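Local coordinates for protein catechol 2,3-dioxygenase (Pseudomonas sp. KL28, PDB 3HQ0) that probably cleaves the ring of catechol with molecular oxygen next to, rather than between, its two hydroxyl-bearing carbons, using iron, at residues H11-V16 and I66-F71; H154-G159 and K213-S218; E179-P184 and W284-F289. All coordinates share one frame; numbering follows the deposited sequence.

Interaction 1. Residues H11-V16 and I66-F71; sequences HAQVRV and IDFFGF
Asp67 OD2 is held by two donors, Gln13 NE2 across the contact and NE of Arg59, which adds a salt bridge from strand 56-60. The Gln13 NE2 bond to Asp67 OD2 is short, 2.6 Å, and nearly straight (167°); it lies in the amide plane of Gln13 and meets the oxygen on its anti side, tilted 27° out of the carboxylate plane. Arg15 NH1 forms a salt bridge to Asp67 OD1 at 3.0 Å, the oxygen sitting at the guanidinium edge, in its plane. With an arginine on each oxygen, the carboxylate is probably held ionised.

The aspartate reaches this spot because the strand carries a classic beta bulge: Asp67 and Phe68 both face Gln13, and the register slips by one before Val14 pairs with Ile66. Gln13 O takes Asp67 N at 2.7 Å, while Gln13 N donates to Phe68 O at 3.0 Å. Gln13 turns CG away from its own N (chi1 175°) and stays extended beyond, which carries the amide out to Asp67. Its CB lies over one face of the Phe68 ring, 3.8 Å from the ring centroid, in a CH-pi contact. His11 comes to the rim of the same phenyl ring, its NE2 3.6 Å from Phe68 CE1. On the other face of the sheet Ala12 CB meets the edge of the Phe69 ring, 3.5 Å from CD2.

Outward, Arg15 NE is hydrogen-bonded to Thr63 O, Gln13 OE1 to Arg42 NH2 and His11 NE2 to Glu119 OE1. These antiparallel strands are central in the N-terminal sheet of a vicinal oxygen chelate (VOC) module: strand 56-60 flanks 9-16, strand 117-121 runs beside 65-73, and Arg107 and Arg109 of strand 107-111 pack against the Phe68 side chain.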
loop_
_atom_site.group_PDB
_atom_site.type_symbol
_atom_site.label_atom_id
_atom_site.label_comp_id
_atom_site.label_asym_id
_atom_site.label_seq_id
_atom_site.Cartn_x
_atom_site.Cartn_y
_atom_site.Cartn_z
ATOM N N HIS A 11 -23.649 -15.622 -9.526
ATOM C CA HIS A 11 -24.567 -14.733 -8.842
ATOM C C HIS A 11 -25.056 -15.300 -7.526
ATOM O O HIS A 11 -25.012 -16.510 -7.281
ATOM C CB HIS A 11 -25.764 -14.364 -9.746
ATOM C CG HIS A 11 -26.540 -15.538 -10.260
ATOM N ND1 HIS A 11 -26.894 -15.665 -11.585
ATOM C CD2 HIS A 11 -27.068 -16.614 -9.626
ATOM C CE1 HIS A 11 -27.606 -16.767 -11.747
ATOM N NE2 HIS A 11 -27.726 -17.362 -10.574
ATOM N N ALA A 12 -25.496 -14.395 -6.667
ATOM C CA ALA A 12 -26.036 -14.752 -5.364
ATOM C C ALA A 12 -27.285 -13.907 -5.176
ATOM O O ALA A 12 -27.226 -12.681 -5.285
ATOM C CB ALA A 12 -25.033 -14.434 -4.273
ATOM N N GLN A 13 -28.415 -14.557 -4.920
ATOM C CA GLN A 13 -29.648 -13.824 -4.690
ATOM C C GLN A 13 -29.875 -13.851 -3.199
ATOM O O GLN A 13 -30.067 -14.914 -2.603
ATOM C CB GLN A 13 -30.834 -14.460 -5.408
ATOM C CG GLN A 13 -32.132 -13.754 -5.065
ATOM C CD GLN A 13 -33.274 -14.146 -5.965
ATOM O OE1 GLN A 13 -33.250 -13.876 -7.162
ATOM N NE2 GLN A 13 -34.289 -14.787 -5.390
ATOM N N VAL A 14 -29.847 -12.664 -2.608
ATOM C CA VAL A 14 -29.999 -12.497 -1.179
ATOM C C VAL A 14 -31.303 -11.789 -0.859
ATOM O O VAL A 14 -31.786 -10.985 -1.648
ATOM C CB VAL A 14 -28.808 -11.680 -0.621
ATOM C CG1 VAL A 14 -29.008 -11.384 0.853
ATOM C CG2 VAL A 14 -27.507 -12.457 -0.852
ATOM N N ARG A 15 -31.853 -12.099 0.307
ATOM C CA ARG A 15 -33.107 -11.515 0.768
ATOM C C ARG A 15 -32.866 -10.335 1.694
ATOM O O ARG A 15 -32.118 -10.446 2.663
ATOM C CB ARG A 15 -33.928 -12.547 1.540
ATOM C CG ARG A 15 -34.256 -13.819 0.790
ATOM C CD ARG A 15 -35.280 -14.617 1.573
ATOM N NE ARG A 15 -34.740 -15.145 2.822
ATOM C CZ ARG A 15 -33.980 -16.230 2.899
ATOM N NH1 ARG A 15 -33.677 -16.897 1.798
ATOM N NH2 ARG A 15 -33.528 -16.650 4.072
ATOM N N VAL A 16 -33.523 -9.216 1.404
ATOM C CA VAL A 16 -33.403 -8.021 2.234
ATOM C C VAL A 16 -34.780 -7.642 2.795
ATOM O O VAL A 16 -35.776 -7.688 2.078
ATOM C CB VAL A 16 -32.826 -6.852 1.419
ATOM C CG1 VAL A 16 -31.379 -7.143 1.083
ATOM C CG2 VAL A 16 -33.624 -6.666 0.141
ATOM N N ILE A 66 -29.854 -16.150 2.096
ATOM C CA ILE A 66 -29.617 -16.383 0.679
ATOM C C ILE A 66 -30.648 -17.308 0.043
ATOM O O ILE A 66 -31.015 -18.330 0.615
ATOM C CB ILE A 66 -28.208 -16.970 0.483
ATOM C CG1 ILE A 66 -27.858 -17.058 -0.998
ATOM C CG2 ILE A 66 -28.126 -18.330 1.140
ATOM C CD1 ILE A 66 -26.417 -17.516 -1.237
ATOM N N ASP A 67 -31.115 -16.932 -1.141
ATOM C CA ASP A 67 -32.085 -17.735 -1.872
ATOM C C ASP A 67 -31.348 -18.821 -2.631
ATOM O O ASP A 67 -31.720 -19.989 -2.574
ATOM C CB ASP A 67 -32.877 -16.876 -2.860
ATOM C CG ASP A 67 -33.905 -16.006 -2.179
ATOM O OD1 ASP A 67 -34.367 -16.384 -1.076
ATOM O OD2 ASP A 67 -34.266 -14.954 -2.761
ATOM N N PHE A 68 -30.305 -18.423 -3.350
ATOM C CA PHE A 68 -29.497 -19.363 -4.119
ATOM C C PHE A 68 -28.169 -18.748 -4.563
ATOM O O PHE A 68 -28.013 -17.525 -4.595
ATOM C CB PHE A 68 -30.286 -19.880 -5.331
ATOM C CG PHE A 68 -30.763 -18.803 -6.271
ATOM C CD1 PHE A 68 -29.899 -18.232 -7.202
ATOM C CD2 PHE A 68 -32.091 -18.381 -6.245
ATOM C CE1 PHE A 68 -30.348 -17.261 -8.095
ATOM C CE2 PHE A 68 -32.552 -17.407 -7.136
ATOM C CZ PHE A 68 -31.682 -16.849 -8.060
ATOM N N PHE A 69 -27.215 -19.614 -4.897
ATOM C CA PHE A 69 -25.891 -19.193 -5.334
ATOM C C PHE A 69 -25.582 -19.949 -6.620
ATOM O O PHE A 69 -25.615 -21.185 -6.647
ATOM C CB PHE A 69 -24.872 -19.539 -4.243
ATOM C CG PHE A 69 -23.533 -18.871 -4.414
ATOM C CD1 PHE A 69 -22.432 -19.590 -4.875
ATOM C CD2 PHE A 69 -23.375 -17.524 -4.114
ATOM C CE1 PHE A 69 -21.193 -18.970 -5.036
ATOM C CE2 PHE A 69 -22.139 -16.895 -4.271
ATOM C CZ PHE A 69 -21.049 -17.618 -4.732
ATOM N N GLY A 70 -25.287 -19.211 -7.685
ATOM C CA GLY A 70 -25.010 -19.844 -8.958
ATOM C C GLY A 70 -23.628 -19.618 -9.533
ATOM O O GLY A 70 -22.984 -18.599 -9.277
ATOM N N PHE A 71 -23.181 -20.589 -10.321
ATOM C CA PHE A 71 -21.885 -20.540 -10.972
ATOM C C PHE A 71 -22.071 -20.473 -12.483
ATOM O O PHE A 71 -23.018 -21.045 -13.032
ATOM C CB PHE A 71 -21.076 -21.796 -10.616
ATOM C CG PHE A 71 -20.705 -21.893 -9.159
ATOM C CD1 PHE A 71 -19.490 -21.389 -8.700
ATOM C CD2 PHE A 71 -21.571 -22.481 -8.245
ATOM C CE1 PHE A 71 -19.141 -21.468 -7.351
ATOM C CE2 PHE A 71 -21.237 -22.567 -6.892
ATOM C CZ PHE A 71 -20.012 -22.056 -6.442
#

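Interaction 2. Residues H154-G159 and K213-S218. With FE (Fe (III) ion), chain E.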
loop_
_atom_site.group_PDB
_atom_site.type_symbol
_atom_site.label_atom_id
_atom_site.label_comp_id
_atom_site.label_asym_id
_atom_site.label_seq_id
_atom_site.Cartn_x
_atom_site.Cartn_y
_atom_site.Cartn_z
ATOM N N HIS A 154 -16.775 -15.133 -3.623
ATOM C CA HIS A 154 -17.273 -16.426 -3.156
ATOM C C HIS A 154 -18.287 -16.161 -2.068
ATOM O O HIS A 154 -18.711 -15.025 -1.859
ATOM C CB HIS A 154 -16.132 -17.274 -2.561
ATOM C CG HIS A 154 -15.536 -16.691 -1.313
ATOM N ND1 HIS A 154 -14.521 -15.755 -1.337
ATOM C CD2 HIS A 154 -15.883 -16.828 -0.011
ATOM C CE1 HIS A 154 -14.274 -15.340 -0.110
ATOM N NE2 HIS A 154 -15.088 -15.973 0.714
ATOM N N CYS A 155 -18.685 -17.220 -1.386
ATOM C CA CYS A 155 -19.596 -17.107 -0.264
ATOM C C CYS A 155 -19.209 -18.243 0.678
ATOM O O CYS A 155 -18.451 -19.143 0.300
ATOM C CB CYS A 155 -21.065 -17.226 -0.710
ATOM S SG CYS A 155 -21.626 -18.873 -1.164
ATOM N N LEU A 156 -19.673 -18.180 1.918
ATOM C CA LEU A 156 -19.372 -19.235 2.870
ATOM C C LEU A 156 -20.706 -19.627 3.465
ATOM O O LEU A 156 -21.366 -18.812 4.108
ATOM C CB LEU A 156 -18.407 -18.740 3.955
ATOM C CG LEU A 156 -17.954 -19.822 4.948
ATOM C CD1 LEU A 156 -16.634 -19.431 5.587
ATOM C CD2 LEU A 156 -19.016 -20.028 6.000
ATOM N N LEU A 157 -21.111 -20.871 3.230
ATOM C CA LEU A 157 -22.399 -21.342 3.717
ATOM C C LEU A 157 -22.300 -22.244 4.940
ATOM O O LEU A 157 -21.329 -22.986 5.106
ATOM C CB LEU A 157 -23.146 -22.084 2.603
ATOM C CG LEU A 157 -23.305 -21.423 1.232
ATOM C CD1 LEU A 157 -23.856 -20.000 1.383
ATOM C CD2 LEU A 157 -21.960 -21.416 0.536
ATOM N N TYR A 158 -23.332 -22.163 5.779
ATOM C CA TYR A 158 -23.456 -22.943 7.011
ATOM C C TYR A 158 -24.577 -23.972 6.841
ATOM O O TYR A 158 -25.711 -23.616 6.521
ATOM C CB TYR A 158 -23.820 -22.020 8.179
ATOM C CG TYR A 158 -22.654 -21.453 8.969
ATOM C CD1 TYR A 158 -21.435 -21.151 8.360
ATOM C CD2 TYR A 158 -22.803 -21.156 10.322
ATOM C CE1 TYR A 158 -20.391 -20.556 9.086
ATOM C CE2 TYR A 158 -21.772 -20.561 11.054
ATOM C CZ TYR A 158 -20.574 -20.261 10.432
ATOM O OH TYR A 158 -19.580 -19.646 11.160
ATOM N N GLY A 159 -24.258 -25.241 7.059
ATOM C CA GLY A 159 -25.258 -26.282 6.922
ATOM C C GLY A 159 -24.684 -27.635 7.286
ATOM O O GLY A 159 -23.472 -27.766 7.420
ATOM N N LYS A 213 -28.202 -21.947 5.805
ATOM C CA LYS A 213 -27.658 -20.735 6.426
ATOM C C LYS A 213 -26.590 -20.040 5.581
ATOM O O LYS A 213 -25.722 -20.690 4.993
ATOM C CB LYS A 213 -27.053 -21.062 7.796
ATOM C CG LYS A 213 -28.056 -21.310 8.908
ATOM C CD LYS A 213 -28.479 -20.015 9.604
ATOM C CE LYS A 213 -29.295 -19.106 8.697
ATOM N NZ LYS A 213 -30.518 -19.777 8.165
ATOM N N LEU A 214 -26.660 -18.713 5.537
ATOM C CA LEU A 214 -25.693 -17.911 4.792
ATOM C C LEU A 214 -24.807 -17.164 5.785
ATOM O O LEU A 214 -25.293 -16.316 6.546
ATOM C CB LEU A 214 -26.422 -16.908 3.888
ATOM C CG LEU A 214 -25.681 -15.866 3.016
ATOM C CD1 LEU A 214 -25.702 -14.519 3.719
ATOM C CD2 LEU A 214 -24.264 -16.310 2.692
ATOM N N HIS A 215 -23.518 -17.495 5.813
ATOM C CA HIS A 215 -22.615 -16.789 6.710
ATOM C C HIS A 215 -22.321 -15.458 6.025
ATOM O O HIS A 215 -22.580 -14.396 6.588
ATOM C CB HIS A 215 -21.315 -17.559 6.927
ATOM C CG HIS A 215 -20.393 -16.911 7.912
ATOM N ND1 HIS A 215 -20.620 -16.933 9.271
ATOM C CD2 HIS A 215 -19.252 -16.205 7.735
ATOM C CE1 HIS A 215 -19.659 -16.271 9.889
ATOM N NE2 HIS A 215 -18.814 -15.818 8.979
ATOM N N HIS A 216 -21.780 -15.518 4.810
ATOM C CA HIS A 216 -21.495 -14.295 4.067
ATOM C C HIS A 216 -21.194 -14.494 2.596
ATOM O O HIS A 216 -20.801 -15.579 2.161
ATOM C CB HIS A 216 -20.300 -13.534 4.678
ATOM C CG HIS A 216 -18.972 -14.189 4.448
ATOM N ND1 HIS A 216 -18.456 -15.154 5.288
ATOM C CD2 HIS A 216 -18.060 -14.031 3.458
ATOM C CE1 HIS A 216 -17.287 -15.561 4.827
ATOM N NE2 HIS A 216 -17.024 -14.896 3.716
ATOM N N CYS A 217 -21.393 -13.421 1.842
ATOM C CA CYS A 217 -21.053 -13.380 0.425
ATOM C C CYS A 217 -19.797 -12.517 0.442
ATOM O O CYS A 217 -19.694 -11.608 1.271
ATOM C CB CYS A 217 -22.150 -12.701 -0.383
ATOM S SG CYS A 217 -23.480 -13.825 -0.809
ATOM N N SER A 218 -18.845 -12.782 -0.446
ATOM C CA SER A 218 -17.610 -12.004 -0.427
ATOM C C SER A 218 -17.274 -11.231 -1.684
ATOM O O SER A 218 -17.523 -11.692 -2.803
ATOM C CB SER A 218 -16.428 -12.910 -0.062
ATOM O OG SER A 218 -15.212 -12.186 -0.130
HETATM FE FE FE E . -14.832 -15.207 2.726
#
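His154 and His216 meet at the iron, which His154 NE2 binds at 2.2 Å and His216 NE2 at 2.4 Å; Glu267 supplies the third protein ligand, completing the two-histidine, one-carboxylate facial triad of extradiol dioxygenases. The imidazoles come rim to rim, their planes 82° apart. Strand register puts both on one face of the sheet, and first torsions of 65° and 72° swing each ring toward the opposite strand and the shared metal. Ser218 supports the first: its CB lies over one face of the His154 ring, 3.5 Å from the centroid, while its OG is hydrogen-bonded to Glu267, making it a second-shell residue to two ligands.

Along the backbone, Ser218 N donates to His154 O at 2.7 Å, and Leu156 N to His216 O at 2.8 Å. Leu156 O accepts His215 N at 3.0 Å and, more weakly, His216 N, because a classic beta bulge turns both histidines toward Leu156. Lys213 O takes Tyr158 N at 2.9 Å, whereas the return bond from Lys213 N to Tyr158 O is weak. Outside donors also reach this backbone, His116 NE2 at Lys213 O and Arg265 NH1 at His215 O. Among the side-chain ends, Tyr158 OH is hydrogen-bonded to Asp294 O and Lys213 NZ is salt-bridged to Glu210. The Tyr158 and His215 rings run nearly parallel but are slid apart, barely overlapping.

Within the C-terminal sheet, strand 151-159 lies between 213-220 and 203-207, to which Cys155 and Leu157 are backbone-bonded, and strand 265-270, which carries Glu267, runs along the far side of 213-220.

Interaction 3. Residues E179-P184 and W284-F289; sequences ERVLSP and WTYDNF
Phe289 and Val181 meet because each sends a group anti to its own backbone N: CG of Phe289 (chi1 173°) and CG1 of Val181 (chi1 167°). The side chains cross at about a right angle, with Val181 CB over one face of the phenyl ring and Val181 CG1 tight against Phe289 CB at 3.3 Å. Tyr286, also turned with CG anti to N, offers a ring face to Pro184, whose CG sits 3.7 Å from the centroid in a CH-pi contact.

Two backbone bonds join the strands in parallel: Trp284 N to Arg180 O at 2.9 Å, and Leu182 N to Trp284 O at 2.8 Å. Beyond them a water bridges the chains, accepting from Tyr286 N and donating to Ser183 O. Thr285 occupies the N-cap position of the short helix 286-289, its OG1 bonded to Asp287 OD1, while Thr285 N donates to Asn135 OD1 of a neighbouring subunit.

The chemistry is therefore divided: backbone bonds set strand 282-284 at the edge of the C-terminal sheet, apolar packing seats the helix on Val181 and Pro184, and the backbone N of Thr285 ties this margin to a neighbouring subunit.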
loop_
_atom_site.group_PDB
_atom_site.type_symbol
_atom_site.label_atom_id
_atom_site.label_comp_id
_atom_site.label_asym_id
_atom_site.label_seq_id
_atom_site.Cartn_x
_atom_site.Cartn_y
_atom_site.Cartn_z
ATOM N N GLU A 179 -8.358 -25.734 1.331
ATOM C CA GLU A 179 -8.098 -25.713 2.768
ATOM C C GLU A 179 -9.220 -26.405 3.526
ATOM O O GLU A 179 -10.335 -26.540 3.023
ATOM C CB GLU A 179 -7.952 -24.277 3.292
ATOM C CG GLU A 179 -6.883 -23.446 2.595
ATOM C CD GLU A 179 -6.473 -22.225 3.403
ATOM O OE1 GLU A 179 -7.298 -21.741 4.207
ATOM O OE2 GLU A 179 -5.326 -21.746 3.231
ATOM N N ARG A 180 -8.916 -26.851 4.738
ATOM C CA ARG A 180 -9.913 -27.517 5.558
ATOM C C ARG A 180 -9.652 -27.228 7.025
ATOM O O ARG A 180 -8.552 -26.832 7.413
ATOM C CB ARG A 180 -9.858 -29.035 5.348
ATOM C CG ARG A 180 -8.938 -29.746 6.325
ATOM C CD ARG A 180 -7.832 -30.498 5.635
ATOM N NE ARG A 180 -8.285 -31.733 5.006
ATOM C CZ ARG A 180 -7.471 -32.580 4.381
ATOM N NH1 ARG A 180 -6.172 -32.315 4.311
ATOM N NH2 ARG A 180 -7.945 -33.688 3.823
ATOM N N VAL A 181 -10.687 -27.432 7.829
ATOM C CA VAL A 181 -10.600 -27.266 9.271
ATOM C C VAL A 181 -10.923 -28.655 9.803
ATOM O O VAL A 181 -11.997 -29.195 9.529
ATOM C CB VAL A 181 -11.649 -26.281 9.813
ATOM C CG1 VAL A 181 -11.721 -26.396 11.326
ATOM C CG2 VAL A 181 -11.294 -24.856 9.410
ATOM N N LEU A 182 -9.989 -29.240 10.543
ATOM C CA LEU A 182 -10.198 -30.569 11.094
ATOM C C LEU A 182 -11.127 -30.506 12.299
ATOM O O LEU A 182 -11.242 -29.469 12.956
ATOM C CB LEU A 182 -8.861 -31.191 11.510
ATOM C CG LEU A 182 -7.872 -31.599 10.417
ATOM C CD1 LEU A 182 -8.459 -32.727 9.582
ATOM C CD2 LEU A 182 -7.552 -30.410 9.543
ATOM N N SER A 183 -11.800 -31.618 12.575
ATOM C CA SER A 183 -12.696 -31.691 13.719
ATOM C C SER A 183 -11.824 -31.812 14.964
ATOM O O SER A 183 -10.655 -32.189 14.871
ATOM C CB SER A 183 -13.611 -32.913 13.604
ATOM O OG SER A 183 -12.855 -34.109 13.605
ATOM N N PRO A 184 -12.381 -31.494 16.144
ATOM C CA PRO A 184 -11.645 -31.567 17.409
ATOM C C PRO A 184 -10.697 -32.755 17.501
ATOM O O PRO A 184 -9.548 -32.601 17.904
ATOM C CB PRO A 184 -12.761 -31.615 18.441
ATOM C CG PRO A 184 -13.762 -30.683 17.845
ATOM C CD PRO A 184 -13.782 -31.107 16.382
ATOM N N TRP A 284 -6.208 -26.834 9.088
ATOM C CA TRP A 284 -6.257 -26.025 10.302
ATOM C C TRP A 284 -6.876 -26.876 11.409
ATOM O O TRP A 284 -7.876 -27.564 11.188
ATOM C CB TRP A 284 -7.126 -24.778 10.116
ATOM C CG TRP A 284 -6.639 -23.855 9.061
ATOM C CD1 TRP A 284 -6.997 -23.850 7.743
ATOM C CD2 TRP A 284 -5.654 -22.830 9.218
ATOM N NE1 TRP A 284 -6.293 -22.883 7.070
ATOM C CE2 TRP A 284 -5.459 -22.243 7.950
ATOM C CE3 TRP A 284 -4.912 -22.350 10.308
ATOM C CZ2 TRP A 284 -4.550 -21.199 7.741
ATOM C CZ3 TRP A 284 -4.011 -21.316 10.098
ATOM C CH2 TRP A 284 -3.837 -20.752 8.825
ATOM N N THR A 285 -6.280 -26.842 12.594
ATOM C CA THR A 285 -6.820 -27.594 13.720
ATOM C C THR A 285 -8.087 -26.883 14.175
ATOM O O THR A 285 -8.226 -25.672 13.994
ATOM C CB THR A 285 -5.838 -27.626 14.895
ATOM O OG1 THR A 285 -5.584 -26.285 15.329
ATOM C CG2 THR A 285 -4.531 -28.278 14.480
ATOM N N TYR A 286 -9.008 -27.636 14.765
ATOM C CA TYR A 286 -10.259 -27.067 15.245
ATOM C C TYR A 286 -10.013 -25.928 16.229
ATOM O O TYR A 286 -10.646 -24.876 16.152
ATOM C CB TYR A 286 -11.106 -28.151 15.922
ATOM C CG TYR A 286 -12.515 -27.707 16.212
ATOM C CD1 TYR A 286 -13.413 -27.480 15.177
ATOM C CD2 TYR A 286 -12.942 -27.476 17.522
ATOM C CE1 TYR A 286 -14.704 -27.030 15.428
ATOM C CE2 TYR A 286 -14.237 -27.026 17.786
ATOM C CZ TYR A 286 -15.110 -26.802 16.731
ATOM O OH TYR A 286 -16.377 -26.329 16.969
ATOM N N ASP A 287 -9.091 -26.145 17.155
ATOM C CA ASP A 287 -8.765 -25.147 18.165
ATOM C C ASP A 287 -8.284 -23.829 17.551
ATOM O O ASP A 287 -8.427 -22.762 18.155
ATOM C CB ASP A 287 -7.708 -25.717 19.106
ATOM C CG ASP A 287 -6.605 -26.438 18.363
ATOM O OD1 ASP A 287 -5.747 -25.753 17.768
ATOM O OD2 ASP A 287 -6.606 -27.691 18.363
ATOM N N ASN A 288 -7.719 -23.911 16.348
ATOM C CA ASN A 288 -7.242 -22.732 15.647
ATOM C C ASN A 288 -8.465 -22.066 15.022
ATOM O O ASN A 288 -8.665 -20.855 15.142
ATOM C CB ASN A 288 -6.238 -23.139 14.570
ATOM C CG ASN A 288 -5.582 -21.945 13.893
ATOM O OD1 ASN A 288 -6.220 -21.225 13.123
ATOM N ND2 ASN A 288 -4.300 -21.728 14.182
ATOM N N PHE A 289 -9.288 -22.883 14.370
ATOM C CA PHE A 289 -10.516 -22.431 13.727
ATOM C C PHE A 289 -11.438 -21.740 14.734
ATOM O O PHE A 289 -12.095 -20.750 14.412
ATOM C CB PHE A 289 -11.226 -23.638 13.101
ATOM C CG PHE A 289 -12.594 -23.334 12.537
ATOM C CD1 PHE A 289 -12.751 -22.446 11.477
ATOM C CD2 PHE A 289 -13.721 -23.979 13.041
ATOM C CE1 PHE A 289 -14.015 -22.210 10.921
ATOM C CE2 PHE A 289 -14.987 -23.757 12.497
ATOM C CZ PHE A 289 -15.131 -22.871 11.435
HETATM O O HOH W 1 -8.291 -30.428 15.388
#

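In the fold
Interactions 1 and 2 occupy matching places in the two sheets of the chain, each an antiparallel pair with a classic beta bulge, but only interaction 2 carries iron ligands. Their centres are 10 Å apart and they touch: Ile66 CG2 lies 3.5 Å from Leu214 CB, and Phe69 CD2 3.7 Å from Cys155 SG, so the N-terminal sheet packs directly behind the metal-bearing strands. The side chain of Phe69 is about 5 Å from that of the iron ligand His154. Interaction 3 shares the sheet of interaction 2, at its margin, with nearest atoms about 6 Å away and centres 18 Å apart; the Glu179 side chain is about 10 Å from the metal.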